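Local structure of carbohydrate kinase (2NWH) at residues I6-G11 / V56-P61; A45-S50 / A78-T83. The protein probably transfers a phosphate group from ATP to a sugar or related small molecule, like other ribokinase-type kinases. All coordinates share one frame; numbering follows the deposited sequence.

Interaction 1: residues I6-G11 / V56-P61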
ATOM      1  N   ILE A   6      -7.334  10.371  -7.131  1.00 14.55           N
ATOM      2  CA  ILE A   6      -7.179   8.960  -6.879  1.00 14.19           C
ATOM      3  C   ILE A   6      -8.068   8.619  -5.707  1.00 13.85           C
ATOM      4  O   ILE A   6      -7.996   9.292  -4.651  1.00 15.07           O
ATOM      5  CB  ILE A   6      -5.685   8.592  -6.536  1.00 14.35           C
ATOM      6  CG1 ILE A   6      -4.741   8.966  -7.697  1.00 15.88           C
ATOM      7  CG2 ILE A   6      -5.587   7.128  -6.064  1.00 15.32           C
ATOM      8  CD1 ILE A   6      -3.313   8.757  -7.351  1.00 17.72           C
ATOM      9  N   LEU A   7      -8.890   7.594  -5.866  1.00 13.11           N
ATOM     10  CA  LEU A   7      -9.704   7.113  -4.753  1.00 13.80           C
ATOM     11  C   LEU A   7      -9.143   5.797  -4.259  1.00 14.21           C
ATOM     12  O   LEU A   7      -8.946   4.878  -5.059  1.00 13.52           O
ATOM     13  CB  LEU A   7     -11.144   6.910  -5.201  1.00 14.40           C
ATOM     14  CG  LEU A   7     -12.122   6.320  -4.158  1.00 13.58           C
ATOM     15  CD1 LEU A   7     -12.443   7.339  -3.111  1.00 14.38           C
ATOM     16  CD2 LEU A   7     -13.384   5.914  -4.860  1.00 14.19           C
ATOM     17  N   VAL A   8      -8.920   5.720  -2.945  1.00 13.69           N
ATOM     18  CA  VAL A   8      -8.372   4.535  -2.283  1.00 12.43           C
ATOM     19  C   VAL A   8      -9.459   3.858  -1.475  1.00 13.51           C
ATOM     20  O   VAL A   8     -10.163   4.515  -0.688  1.00 14.84           O
ATOM     21  CB  VAL A   8      -7.214   4.913  -1.371  1.00 12.64           C
ATOM     22  CG1 VAL A   8      -6.631   3.660  -0.697  1.00 11.52           C
ATOM     23  CG2 VAL A   8      -6.138   5.625  -2.190  1.00 11.29           C
ATOM     24  N   LEU A   9      -9.622   2.562  -1.674  1.00 13.19           N
ATOM     25  CA  LEU A   9     -10.570   1.762  -0.892  1.00 14.18           C
ATOM     26  C   LEU A   9      -9.789   0.626  -0.227  1.00 15.57           C
ATOM     27  O   LEU A   9      -9.285  -0.281  -0.894  1.00 16.05           O
ATOM     28  CB  LEU A   9     -11.695   1.229  -1.787  1.00 13.72           C
ATOM     29  CG  LEU A   9     -12.405   2.329  -2.553  1.00 14.55           C
ATOM     30  CD1 LEU A   9     -11.913   2.359  -4.006  1.00 18.01           C
ATOM     31  CD2 LEU A   9     -13.926   2.012  -2.541  1.00 19.67           C
ATOM     32  N   GLY A  10      -9.668   0.677   1.088  1.00 14.82           N
ATOM     33  CA  GLY A  10      -8.731  -0.203   1.751  1.00 15.40           C
ATOM     34  C   GLY A  10      -8.700   0.024   3.240  1.00 16.22           C
ATOM     35  O   GLY A  10      -9.655   0.535   3.812  1.00 15.70           O
ATOM     36  N   GLY A  11      -7.601  -0.390   3.847  1.00 15.33           N
ATOM     37  CA  GLY A  11      -7.475  -0.362   5.268  1.00 17.11           C
ATOM     38  C   GLY A  11      -6.871   0.913   5.752  1.00 17.46           C
ATOM     39  O   GLY A  11      -6.069   1.578   5.064  1.00 17.20           O
ATOM     40  N   VAL A  56      -6.098  13.113  -3.300  1.00 15.87           N
ATOM     41  CA  VAL A  56      -6.386  11.725  -2.871  1.00 14.52           C
ATOM     42  C   VAL A  56      -7.546  11.714  -1.903  1.00 15.04           C
ATOM     43  O   VAL A  56      -7.605  12.569  -1.000  1.00 15.32           O
ATOM     44  CB  VAL A  56      -5.154  11.009  -2.237  1.00 15.31           C
ATOM     45  CG1 VAL A  56      -5.484   9.502  -1.910  1.00 16.06           C
ATOM     46  CG2 VAL A  56      -3.924  11.117  -3.189  1.00 14.85           C
ATOM     47  N   ARG A  57      -8.464  10.758  -2.113  1.00 13.81           N
ATOM     48  CA  ARG A  57      -9.571  10.507  -1.179  1.00 14.70           C
ATOM     49  C   ARG A  57      -9.501   9.029  -0.755  1.00 14.88           C
ATOM     50  O   ARG A  57      -9.099   8.163  -1.560  1.00 16.49           O
ATOM     51  CB  ARG A  57     -10.919  10.828  -1.855  1.00 15.98           C
ATOM     52  CG  ARG A  57     -12.154  10.349  -1.084  1.00 15.89           C
ATOM     53  CD  ARG A  57     -13.394  10.676  -1.871  1.00 16.73           C
ATOM     54  NE  ARG A  57     -14.639  10.329  -1.174  1.00 16.17           N
ATOM     55  CZ  ARG A  57     -15.846  10.501  -1.711  1.00 19.91           C
ATOM     56  NH1 ARG A  57     -15.959  10.935  -2.952  1.00 17.59           N
ATOM     57  NH2 ARG A  57     -16.936  10.199  -1.027  1.00 20.00           N
ATOM     58  N   ILE A  58      -9.866   8.734   0.490  1.00 13.94           N
ATOM     59  CA  ILE A  58      -9.904   7.321   0.950  1.00 13.95           C
ATOM     60  C   ILE A  58     -11.261   6.966   1.581  1.00 14.19           C
ATOM     61  O   ILE A  58     -11.843   7.765   2.319  1.00 16.68           O
ATOM     62  CB  ILE A  58      -8.720   6.938   1.910  1.00 14.59           C
ATOM     63  CG1 ILE A  58      -8.737   5.419   2.235  1.00  9.99           C
ATOM     64  CG2 ILE A  58      -8.709   7.821   3.242  1.00 16.41           C
ATOM     65  CD1 ILE A  58      -7.403   4.944   2.850  1.00 15.99           C
ATOM     66  N   ILE A  59     -11.728   5.752   1.302  1.00 13.90           N
ATOM     67  CA  ILE A  59     -12.901   5.184   1.960  1.00 14.29           C
ATOM     68  C   ILE A  59     -12.404   3.926   2.690  1.00 14.74           C
ATOM     69  O   ILE A  59     -11.972   2.937   2.042  1.00 14.81           O
ATOM     70  CB  ILE A  59     -13.958   4.778   0.933  1.00 15.38           C
ATOM     71  CG1 ILE A  59     -14.438   5.983   0.130  1.00 14.26           C
ATOM     72  CG2 ILE A  59     -15.248   4.153   1.656  1.00 16.22           C
ATOM     73  CD1 ILE A  59     -15.311   5.532  -1.128  1.00 16.78           C
ATOM     74  N   ALA A  60     -12.393   4.004   4.032  1.00 15.42           N
ATOM     75  CA  ALA A  60     -12.046   2.856   4.867  1.00 15.95           C
ATOM     76  C   ALA A  60     -13.113   2.622   5.944  1.00 15.25           C
ATOM     77  O   ALA A  60     -13.638   3.602   6.507  1.00 17.29           O
ATOM     78  CB  ALA A  60     -10.721   3.087   5.515  1.00 15.80           C
ATOM     79  N   PRO A  61     -13.396   1.353   6.277  1.00 16.51           N
ATOM     80  CA  PRO A  61     -14.291   1.061   7.425  1.00 17.38           C
ATOM     81  C   PRO A  61     -13.694   1.735   8.650  1.00 17.36           C
ATOM     82  O   PRO A  61     -12.461   1.740   8.832  1.00 19.82           O
ATOM     83  CB  PRO A  61     -14.242  -0.462   7.540  1.00 16.33           C
ATOM     84  CG  PRO A  61     -14.030  -0.928   6.091  1.00 17.44           C
ATOM     85  CD  PRO A  61     -12.923   0.096   5.650  1.00 16.73           C
TER
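V8 sits at the middle of the apolar centre, between V56 and I58 of the neighbouring strand, and its two methyls divide the work. CG1, anti to the backbone N (chi1 -179°), meets I58 CD1 at 3.9 Å, while CG2 meets V56 CG1 at the same distance; both pairs cross obliquely. On this face helix 41-51 covers I6, V8 and V56 through A46 and L49, while I58 packs against V80; branching at CB suits all four to an extended backbone. On the other face, beneath helix 126-134, L7 and R57 run side by side. L7 CD1 rests on the aliphatic part of the arginine, 3.6 Å from R57 CG, and also touches I59 CD1. That same I59 CD1 reaches L9 CD2 at 4.0 Å, so one isoleucine tip joins both leucines.

Between the faces the backbones pair in parallel. R57 gives its N-H to I6 O and takes that of V8 on its own O, with V8 N 2.8 Å from R57 O; V8 O in turn accepts from I59 N. All three bonds lie nearly along the C=O axes; the last, from G10 N to I59 O, is weak. The pairing therefore loosens where the strand 6-9 gives way to G10, whose buried O has no polar partner and lies 3.2 Å from A60 CB. At the polar edge R57 NE hydrogen-bonds T83 OG1 of strand 81-87. These are neighbouring parallel strands of a Rossmann-like three-layer alpha/beta sandwich, the core of the pfkB/ribokinase fold, with 55-63 between 81-87 and 5-9.

Interaction 2: residues A45-S50 / A78-T83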
ATOM      1  N   ALA A  45      -0.454   4.252   1.439  1.00 12.62           N
ATOM      2  CA  ALA A  45      -0.285   4.601   0.021  1.00 13.56           C
ATOM      3  C   ALA A  45      -1.037   5.905  -0.295  1.00 13.86           C
ATOM      4  O   ALA A  45      -0.561   6.735  -1.082  1.00 13.80           O
ATOM      5  CB  ALA A  45      -0.739   3.426  -0.876  1.00 13.89           C
ATOM      6  N   ALA A  46      -2.220   6.104   0.320  1.00 14.22           N
ATOM      7  CA  ALA A  46      -3.020   7.317   0.069  1.00 13.87           C
ATOM      8  C   ALA A  46      -2.230   8.528   0.492  1.00 14.61           C
ATOM      9  O   ALA A  46      -2.168   9.498  -0.265  1.00 14.43           O
ATOM     10  CB  ALA A  46      -4.353   7.294   0.850  1.00 14.81           C
ATOM     11  N   ARG A  47      -1.687   8.499   1.707  1.00 14.74           N
ATOM     12  CA  ARG A  47      -0.841   9.596   2.184  1.00 13.83           C
ATOM     13  C   ARG A  47       0.295   9.811   1.231  1.00 14.64           C
ATOM     14  O   ARG A  47       0.607  10.963   0.910  1.00 14.62           O
ATOM     15  CB  ARG A  47      -0.313   9.287   3.594  1.00 13.90           C
ATOM     16  CG  ARG A  47      -1.438   9.378   4.659  1.00 14.23           C
ATOM     17  CD  ARG A  47      -0.833   9.461   6.042  1.00 15.48           C
ATOM     18  NE  ARG A  47      -0.105   8.245   6.444  1.00 18.13           N
ATOM     19  CZ  ARG A  47       0.341   8.004   7.677  1.00 21.27           C
ATOM     20  NH1 ARG A  47       0.218   8.955   8.605  1.00 16.83           N
ATOM     21  NH2 ARG A  47       0.981   6.857   7.958  1.00 17.93           N
ATOM     22  N   ASN A  48       0.926   8.733   0.788  1.00 13.43           N
ATOM     23  CA  ASN A  48       2.100   8.894  -0.097  1.00 15.17           C
ATOM     24  C   ASN A  48       1.729   9.563  -1.398  1.00 15.40           C
ATOM     25  O   ASN A  48       2.454  10.446  -1.869  1.00 14.95           O
ATOM     26  CB  ASN A  48       2.797   7.559  -0.389  1.00 15.34           C
ATOM     27  CG  ASN A  48       3.431   6.948   0.859  1.00 17.24           C
ATOM     28  OD1 ASN A  48       3.590   7.625   1.863  1.00 15.07           O
ATOM     29  ND2 ASN A  48       3.795   5.667   0.787  1.00 13.83           N
ATOM     30  N   LEU A  49       0.620   9.125  -2.005  1.00 13.70           N
ATOM     31  CA  LEU A  49       0.164   9.725  -3.250  1.00 14.37           C
ATOM     32  C   LEU A  49      -0.155  11.190  -3.085  1.00 15.66           C
ATOM     33  O   LEU A  49       0.143  12.002  -3.973  1.00 15.32           O
ATOM     34  CB  LEU A  49      -1.056   8.953  -3.810  1.00 15.02           C
ATOM     35  CG  LEU A  49      -0.623   7.580  -4.332  1.00 16.31           C
ATOM     36  CD1 LEU A  49      -1.832   6.577  -4.354  1.00 15.47           C
ATOM     37  CD2 LEU A  49       0.100   7.711  -5.690  1.00 17.41           C
ATOM     38  N   SER A  50      -0.765  11.552  -1.965  1.00 14.55           N
ATOM     39  CA  SER A  50      -1.008  12.983  -1.664  1.00 16.65           C
ATOM     40  C   SER A  50       0.294  13.808  -1.545  1.00 17.60           C
ATOM     41  O   SER A  50       0.435  14.930  -2.111  1.00 18.00           O
ATOM     42  CB  SER A  50      -1.903  13.100  -0.424  1.00 16.16           C
ATOM     43  OG  SER A  50      -2.247  14.449  -0.180  1.00 18.74           O
ATOM     44  N   ALA A  78      -1.874  14.830   5.960  1.00 19.73           N
ATOM     45  CA  ALA A  78      -1.228  14.475   4.708  1.00 19.28           C
ATOM     46  C   ALA A  78      -2.001  15.021   3.503  1.00 19.29           C
ATOM     47  O   ALA A  78      -1.621  14.757   2.352  1.00 20.18           O
ATOM     48  CB  ALA A  78      -1.095  12.990   4.613  1.00 19.08           C
ATOM     49  N   GLY A  79      -3.069  15.771   3.750  1.00 18.01           N
ATOM     50  CA  GLY A  79      -3.900  16.290   2.634  1.00 19.56           C
ATOM     51  C   GLY A  79      -4.848  15.284   1.981  1.00 19.18           C
ATOM     52  O   GLY A  79      -5.417  15.542   0.915  1.00 19.06           O
ATOM     53  N   VAL A  80      -5.078  14.147   2.639  1.00 18.79           N
ATOM     54  CA  VAL A  80      -5.979  13.124   2.101  1.00 17.17           C
ATOM     55  C   VAL A  80      -7.369  13.462   2.579  1.00 18.84           C
ATOM     56  O   VAL A  80      -7.579  13.702   3.792  1.00 17.88           O
ATOM     57  CB  VAL A  80      -5.578  11.698   2.594  1.00 16.07           C
ATOM     58  CG1 VAL A  80      -6.612  10.621   2.197  1.00 16.45           C
ATOM     59  CG2 VAL A  80      -4.123  11.295   2.099  1.00 14.23           C
ATOM     60  N   GLU A  81      -8.320  13.430   1.649  1.00 18.30           N
ATOM     61  CA  GLU A  81      -9.746  13.537   1.985  1.00 18.85           C
ATOM     62  C   GLU A  81     -10.242  12.211   2.568  1.00 18.52           C
ATOM     63  O   GLU A  81     -10.259  11.186   1.897  1.00 18.04           O
ATOM     64  CB  GLU A  81     -10.571  13.942   0.762  1.00 19.25           C
ATOM     65  CG  GLU A  81     -12.082  14.157   1.096  1.00 20.58           C
ATOM     66  CD  GLU A  81     -12.971  14.337  -0.145  1.00 26.21           C
ATOM     67  OE1 GLU A  81     -12.456  14.206  -1.285  1.00 28.09           O
ATOM     68  OE2 GLU A  81     -14.192  14.587   0.031  1.00 28.13           O
ATOM     69  N   ASP A  82     -10.601  12.239   3.838  1.00 18.62           N
ATOM     70  CA  ASP A  82     -11.044  11.049   4.577  1.00 20.12           C
ATOM     71  C   ASP A  82     -12.552  11.029   4.549  1.00 18.92           C
ATOM     72  O   ASP A  82     -13.183  11.843   5.231  1.00 19.82           O
ATOM     73  CB  ASP A  82     -10.645  11.156   6.042  1.00 20.77           C
ATOM     74  CG  ASP A  82     -10.984   9.896   6.835  1.00 23.51           C
ATOM     75  OD1 ASP A  82     -10.672   8.774   6.361  1.00 22.78           O
ATOM     76  OD2 ASP A  82     -11.539  10.037   7.950  1.00 22.79           O
ATOM     77  N   THR A  83     -13.129  10.113   3.784  1.00 17.63           N
ATOM     78  CA  THR A  83     -14.600   9.907   3.822  1.00 16.72           C
ATOM     79  C   THR A  83     -14.851   8.466   4.278  1.00 17.07           C
ATOM     80  O   THR A  83     -14.984   7.579   3.474  1.00 16.03           O
ATOM     81  CB  THR A  83     -15.290  10.224   2.440  1.00 18.05           C
ATOM     82  OG1 THR A  83     -14.753   9.397   1.408  1.00 16.30           O
ATOM     83  CG2 THR A  83     -15.097  11.686   2.017  1.00 18.70           C
TER
HETATM   84  O   HOH W   1      -4.674  14.751  -1.680  1.00 22.64           O
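A Schellman motif closes helix 66-77 at G79, and the turn it makes into strand 81-87 packs on helix 41-51 in the alpha/beta core. The tight part centres on V80. Its CG2, anti to the carbonyl carbon, lies on the helix backbone, 3.6 Å from A46 O and 3.7 Å from R47 CA, with S50 CB close by. Small side chains at A46 and S50 let the valine branch come this near. Beside it, A78 CB lies 3.6 Å from R47 CG, so the arginine contributes its methylenes here; its chain then bends at chi3 (-66°) and the guanidinium turns back to N44 in its own helix.

The outer side is looser and wetter. G79 is exposed and takes a positive phi of 77°, which glycine tolerates easily; having no side chain, it lets S50 OG lie close to its backbone. A water within hydrogen-bonding distance of S50 OG and G79 O links helix and turn. At the border between the two sides S50 suits its place, since its short hydroxyl meets this water and also makes a tight, direct bond: set anti to the backbone N (chi1 -175°), OG donates in the carbonyl plane to A78 O at 2.6 Å.

Interactions 1 and 2, with centres about 8 Å apart, meet along strand 55-63, which lies between strands 5-9 and 81-87 in the large sheet. I58 N and E81 O, 2.9 Å apart, probably form a hydrogen bond that joins the second strand of interaction 1 to the end strand. Helix 41-51 packs on the face of I6, V8 and V56 and so belongs to both contacts: V56 CG2 lies 3.4 Å from S50 N. The helix also reaches toward the probable active site, for N48 ND2 bonds to D255 OD2. D255 is the first residue of helix 255-266 and the last of a GAGD sequence that in pfkB relatives carries the catalytic base; the sodium-site residues D249 and T251 come just before it.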